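Local structure of transcriptional regulator (Streptococcus pneumoniae, 2GNP) at residues H85-A90 / K145-D150; D133-L136 / Y140-N143. The protein is probably a transcriptional regulator that responds to a sugar through a putative sugar-binding domain. All coordinates share one frame; numbering follows the deposited sequence.

Contact 1 (H85-A90 / K145-D150); sequences HFYPLA and KNSWKD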
loop_
_atom_site.group_PDB
_atom_site.type_symbol
_atom_site.label_atom_id
_atom_site.label_comp_id
_atom_site.label_asym_id
_atom_site.label_seq_id
_atom_site.Cartn_x
_atom_site.Cartn_y
_atom_site.Cartn_z
ATOM N N HIS A 85 -0.147 -17.657 -5.513
ATOM C CA HIS A 85 -1.119 -16.993 -6.393
ATOM C C HIS A 85 -1.047 -15.496 -6.096
ATOM O O HIS A 85 -1.030 -15.127 -4.907
ATOM C CB HIS A 85 -2.550 -17.466 -6.092
ATOM C CG HIS A 85 -2.727 -18.946 -6.253
ATOM N ND1 HIS A 85 -3.400 -19.498 -7.318
ATOM C CD2 HIS A 85 -2.287 -19.985 -5.496
ATOM C CE1 HIS A 85 -3.381 -20.818 -7.212
ATOM N NE2 HIS A 85 -2.700 -21.139 -6.121
ATOM N N PHE A 86 -1.011 -14.653 -7.138
ATOM C CA PHE A 86 -0.931 -13.183 -6.975
ATOM C C PHE A 86 -2.255 -12.580 -7.460
ATOM O O PHE A 86 -2.766 -12.992 -8.496
ATOM C CB PHE A 86 0.212 -12.650 -7.885
ATOM C CG PHE A 86 1.589 -13.015 -7.344
ATOM C CD1 PHE A 86 2.341 -14.053 -7.925
ATOM C CD2 PHE A 86 2.064 -12.408 -6.185
ATOM C CE1 PHE A 86 3.539 -14.437 -7.331
ATOM C CE2 PHE A 86 3.316 -12.709 -5.645
ATOM C CZ PHE A 86 4.051 -13.734 -6.221
ATOM N N TYR A 87 -2.729 -11.567 -6.728
ATOM C CA TYR A 87 -4.049 -10.921 -6.954
ATOM C C TYR A 87 -3.816 -9.404 -6.879
ATOM O O TYR A 87 -2.877 -8.942 -6.230
ATOM C CB TYR A 87 -5.048 -11.294 -5.854
ATOM C CG TYR A 87 -5.278 -12.777 -5.766
ATOM C CD1 TYR A 87 -4.473 -13.527 -4.923
ATOM C CD2 TYR A 87 -6.273 -13.408 -6.522
ATOM C CE1 TYR A 87 -4.638 -14.939 -4.828
ATOM C CE2 TYR A 87 -6.461 -14.807 -6.426
ATOM C CZ TYR A 87 -5.605 -15.535 -5.577
ATOM O OH TYR A 87 -5.769 -16.910 -5.495
ATOM N N PRO A 88 -4.689 -8.622 -7.559
ATOM C CA PRO A 88 -4.699 -7.160 -7.398
ATOM C C PRO A 88 -5.561 -6.797 -6.205
ATOM O O PRO A 88 -6.657 -7.378 -6.026
ATOM C CB PRO A 88 -5.371 -6.659 -8.714
ATOM C CG PRO A 88 -6.383 -7.818 -9.111
ATOM C CD PRO A 88 -5.620 -9.128 -8.564
ATOM N N LEU A 89 -5.077 -5.856 -5.401
ATOM C CA LEU A 89 -5.860 -5.295 -4.289
ATOM C C LEU A 89 -6.730 -4.122 -4.799
ATOM O O LEU A 89 -7.773 -3.791 -4.192
ATOM C CB LEU A 89 -4.980 -4.793 -3.171
ATOM C CG LEU A 89 -4.182 -5.937 -2.480
ATOM C CD1 LEU A 89 -3.134 -5.209 -1.632
ATOM C CD2 LEU A 89 -5.133 -6.842 -1.645
ATOM N N ALA A 90 -6.277 -3.492 -5.851
ATOM C CA ALA A 90 -6.878 -2.285 -6.380
ATOM C C ALA A 90 -6.123 -1.948 -7.671
ATOM O O ALA A 90 -4.896 -2.179 -7.758
ATOM C CB ALA A 90 -6.733 -1.139 -5.357
ATOM N N LYS A 145 -13.249 -11.302 -5.450
ATOM C CA LYS A 145 -13.894 -10.836 -4.205
ATOM C C LYS A 145 -13.643 -11.726 -3.024
ATOM O O LYS A 145 -13.354 -11.241 -1.942
ATOM C CB LYS A 145 -15.421 -10.750 -4.440
ATOM C CG LYS A 145 -16.243 -10.308 -3.181
ATOM C CD LYS A 145 -17.697 -9.919 -3.551
ATOM C CE LYS A 145 -18.453 -9.406 -2.312
ATOM N NZ LYS A 145 -19.722 -8.711 -2.743
ATOM N N ASN A 146 -13.763 -13.045 -3.235
ATOM C CA ASN A 146 -13.550 -14.045 -2.186
ATOM C C ASN A 146 -12.086 -14.097 -1.774
ATOM O O ASN A 146 -11.779 -14.204 -0.612
ATOM C CB ASN A 146 -14.026 -15.417 -2.629
ATOM C CG ASN A 146 -15.567 -15.514 -2.643
ATOM O OD1 ASN A 146 -16.238 -14.698 -2.004
ATOM N ND2 ASN A 146 -16.104 -16.535 -3.310
ATOM N N SER A 147 -11.212 -14.011 -2.761
ATOM C CA SER A 147 -9.799 -14.026 -2.502
ATOM C C SER A 147 -9.343 -12.840 -1.643
ATOM O O SER A 147 -8.470 -12.983 -0.791
ATOM C CB SER A 147 -8.990 -14.176 -3.817
ATOM O OG SER A 147 -9.141 -15.492 -4.407
ATOM N N TRP A 148 -9.949 -11.658 -1.824
ATOM C CA TRP A 148 -9.662 -10.545 -0.909
ATOM C C TRP A 148 -9.946 -10.819 0.560
ATOM O O TRP A 148 -9.412 -10.110 1.425
ATOM C CB TRP A 148 -10.448 -9.308 -1.341
ATOM C CG TRP A 148 -9.978 -8.600 -2.575
ATOM C CD1 TRP A 148 -8.689 -8.616 -3.145
ATOM C CD2 TRP A 148 -10.734 -7.662 -3.328
ATOM N NE1 TRP A 148 -8.645 -7.800 -4.224
ATOM C CE2 TRP A 148 -9.893 -7.198 -4.377
ATOM C CE3 TRP A 148 -12.079 -7.188 -3.253
ATOM C CZ2 TRP A 148 -10.319 -6.285 -5.330
ATOM C CZ3 TRP A 148 -12.506 -6.262 -4.231
ATOM C CH2 TRP A 148 -11.636 -5.822 -5.244
ATOM N N LYS A 149 -10.791 -11.818 0.834
ATOM C CA LYS A 149 -11.147 -12.186 2.204
ATOM C C LYS A 149 -10.212 -13.214 2.801
ATOM O O LYS A 149 -10.307 -13.492 3.992
ATOM C CB LYS A 149 -12.614 -12.619 2.309
ATOM C CG LYS A 149 -13.562 -11.481 1.829
ATOM C CD LYS A 149 -15.013 -11.896 1.736
ATOM C CE LYS A 149 -15.943 -10.703 1.443
ATOM N NZ LYS A 149 -15.648 -9.387 2.165
ATOM N N ASP A 150 -9.334 -13.791 1.990
ATOM C CA ASP A 150 -8.440 -14.783 2.549
ATOM C C ASP A 150 -6.990 -14.739 2.020
ATOM O O ASP A 150 -6.289 -15.775 1.889
ATOM C CB ASP A 150 -9.084 -16.179 2.502
ATOM C CG ASP A 150 -8.861 -16.851 1.238
ATOM O OD1 ASP A 150 -8.944 -16.173 0.195
ATOM O OD2 ASP A 150 -8.544 -18.068 1.293
#
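W148 reaches across to the end of strand 85-88 and gives its indole N-H to the backbone of P88. From CB the side chain leaves with CG anti to its own carbonyl carbon (chi1 -73°), which carries the indole over to the strand end. On the pyrrole side CD1 comes 4.2 Å from CD2 of L89, a loose apolar contact. Next along the ring edge, NE1 binds P88 O at 2.7 Å; the bond is nearly straight, with an N-H...O angle of 171°. The oxygen lies almost in the indole plane, and the donor in turn sits in the carbonyl plane on a lone pair, so both groups are well oriented for a strong bond. Farther round, CZ2 passes 3.7 Å from L89 O, which approaches the ring obliquely.

Strand 85-88 runs parallel to strand 60-63 in the mixed sheet of a putative sugar-binding domain of the Rossmann-like clan. W148 ties the C-terminal region of helix 142-147 to the C-terminal end of that strand, where the bond satisfies a buried carbonyl.

One residue back, S147 lays its CB over one face of the Y87 ring, 4.0 Å from the centroid, in a CH-pi contact displaced toward the rim. Its OG comes 3.4 Å from Y87 CE2 but spends its polar contacts elsewhere, on N143 O and K60 NZ. A type I turn from S147 to D150 then bends the chain, closed by D150 N bonding to S147 O at 3.0 Å.

Contact 2 (D133-L136 / Y140-N143); sequences DGIL and YFEN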
loop_
_atom_site.group_PDB
_atom_site.type_symbol
_atom_site.label_atom_id
_atom_site.label_comp_id
_atom_site.label_asym_id
_atom_site.label_seq_id
_atom_site.Cartn_x
_atom_site.Cartn_y
_atom_site.Cartn_z
ATOM N N ASP A 133 -21.529 -1.981 -7.729
ATOM C CA ASP A 133 -22.134 -3.216 -7.236
ATOM C C ASP A 133 -22.364 -4.289 -8.322
ATOM O O ASP A 133 -22.208 -5.476 -8.047
ATOM C CB ASP A 133 -23.458 -2.923 -6.584
ATOM C CG ASP A 133 -23.326 -2.225 -5.268
ATOM O OD1 ASP A 133 -22.244 -2.218 -4.639
ATOM O OD2 ASP A 133 -24.389 -1.733 -4.816
ATOM N N GLY A 134 -22.721 -3.856 -9.523
ATOM C CA GLY A 134 -22.832 -4.736 -10.680
ATOM C C GLY A 134 -21.539 -5.526 -10.906
ATOM O O GLY A 134 -21.602 -6.722 -11.206
ATOM N N ILE A 135 -20.393 -4.850 -10.733
ATOM C CA ILE A 135 -19.063 -5.524 -10.849
ATOM C C ILE A 135 -18.816 -6.369 -9.593
ATOM O O ILE A 135 -18.534 -7.577 -9.663
ATOM C CB ILE A 135 -17.956 -4.506 -11.048
ATOM C CG1 ILE A 135 -18.067 -3.802 -12.401
ATOM C CG2 ILE A 135 -16.563 -5.129 -10.853
ATOM C CD1 ILE A 135 -17.279 -2.507 -12.483
ATOM N N LEU A 136 -18.942 -5.765 -8.415
ATOM C CA LEU A 136 -18.549 -6.483 -7.209
ATOM C C LEU A 136 -19.364 -7.743 -6.933
ATOM O O LEU A 136 -18.834 -8.716 -6.378
ATOM C CB LEU A 136 -18.580 -5.555 -5.994
ATOM C CG LEU A 136 -17.578 -4.379 -6.025
ATOM C CD1 LEU A 136 -17.981 -3.477 -4.825
ATOM C CD2 LEU A 136 -16.134 -4.813 -5.857
ATOM N N TYR A 140 -18.688 -13.185 -12.391
ATOM C CA TYR A 140 -17.305 -13.181 -12.985
ATOM C C TYR A 140 -16.275 -12.690 -11.936
ATOM O O TYR A 140 -15.145 -13.236 -11.821
ATOM C CB TYR A 140 -17.228 -12.466 -14.342
ATOM C CG TYR A 140 -17.357 -10.937 -14.291
ATOM C CD1 TYR A 140 -18.535 -10.295 -14.681
ATOM C CD2 TYR A 140 -16.272 -10.130 -13.879
ATOM C CE1 TYR A 140 -18.655 -8.890 -14.621
ATOM C CE2 TYR A 140 -16.387 -8.718 -13.828
ATOM C CZ TYR A 140 -17.578 -8.121 -14.202
ATOM O OH TYR A 140 -17.663 -6.744 -14.162
ATOM N N PHE A 141 -16.703 -11.744 -11.115
ATOM C CA PHE A 141 -15.799 -11.137 -10.142
ATOM C C PHE A 141 -15.656 -11.937 -8.807
ATOM O O PHE A 141 -14.787 -11.630 -7.941
ATOM C CB PHE A 141 -16.280 -9.701 -9.905
ATOM C CG PHE A 141 -15.204 -8.789 -9.310
ATOM C CD1 PHE A 141 -15.153 -8.592 -7.918
ATOM C CD2 PHE A 141 -14.289 -8.111 -10.143
ATOM C CE1 PHE A 141 -14.192 -7.778 -7.358
ATOM C CE2 PHE A 141 -13.299 -7.274 -9.567
ATOM C CZ PHE A 141 -13.267 -7.108 -8.194
ATOM N N GLU A 142 -16.518 -12.938 -8.610
ATOM C CA GLU A 142 -16.620 -13.599 -7.311
ATOM C C GLU A 142 -15.297 -14.181 -6.795
ATOM O O GLU A 142 -15.022 -14.117 -5.591
ATOM C CB GLU A 142 -17.667 -14.722 -7.374
ATOM C CG GLU A 142 -17.797 -15.400 -6.100
ATOM C CD GLU A 142 -19.115 -16.155 -6.049
ATOM O OE1 GLU A 142 -19.161 -17.294 -6.595
ATOM O OE2 GLU A 142 -20.078 -15.583 -5.482
ATOM N N ASN A 143 -14.547 -14.845 -7.678
ATOM C CA ASN A 143 -13.262 -15.455 -7.285
ATOM C C ASN A 143 -12.371 -14.373 -6.616
ATOM O O ASN A 143 -11.756 -14.606 -5.560
ATOM C CB ASN A 143 -12.511 -16.064 -8.502
ATOM C CG ASN A 143 -13.193 -17.296 -9.125
ATOM O OD1 ASN A 143 -13.135 -17.517 -10.372
ATOM N ND2 ASN A 143 -13.796 -18.139 -8.272
#
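F141 turns its ring so that the CG2 methyl of I135 sits over one face, 4.2 Å from the centroid and 26° off the normal, a CH-pi contact. The closest side-chain carbons of this pair are I135 CG2 and F141 CD2, at 3.8 Å. On the other side of the ring's rim, CD2 of L136 reaches F141 CE1 at 3.8 Å, the two side chains lying alongside one another and pointing the same way. F141 gets there with CG anti to its backbone N (chi1 -160°), and its CB stands only 3.1 Å from I135 O. Y140 takes the outer flank: its side chain slants across I135, bringing OH to 3.5 Å from CG1.

This is a short connection between two successive helices, 129-136 and 142-147, with three residues separating the two segments. No hydrogen bond joins the two segments directly. S138, in the connecting loop, bridges them instead: its OG is hydrogen-bonded to both I135 O and F141 N, drawing the backbone of the second segment up to the end of the first helix.

Farther out, I211 from a loop packs on I135, L136 and F141 together, and Q126 touches I135. Beyond F141 the ring of W148 meets it with the planes inclined at about 70°, while Y140 stays at the exposed margin of the connection.

In the fold
Contact 2 is nested inside the chain loop that contact 1 closes: strand 85-88 comes first, then helix 129-136, the segment 140-143, and finally 145-150. Both contacts use helix 142-147, one near its start and the other at its far end, and their centres lie 12 Å apart on the same side of the chain's centre. They touch directly, through the W148 and F141 rings and with K145 CD 3.3 Å from L136 O. Packing thus runs from the C-terminal end of inner strand 85-88 outward to the more peripheral helix 129-136, joining this pair of helices to the sheet of the putative sugar-binding domain.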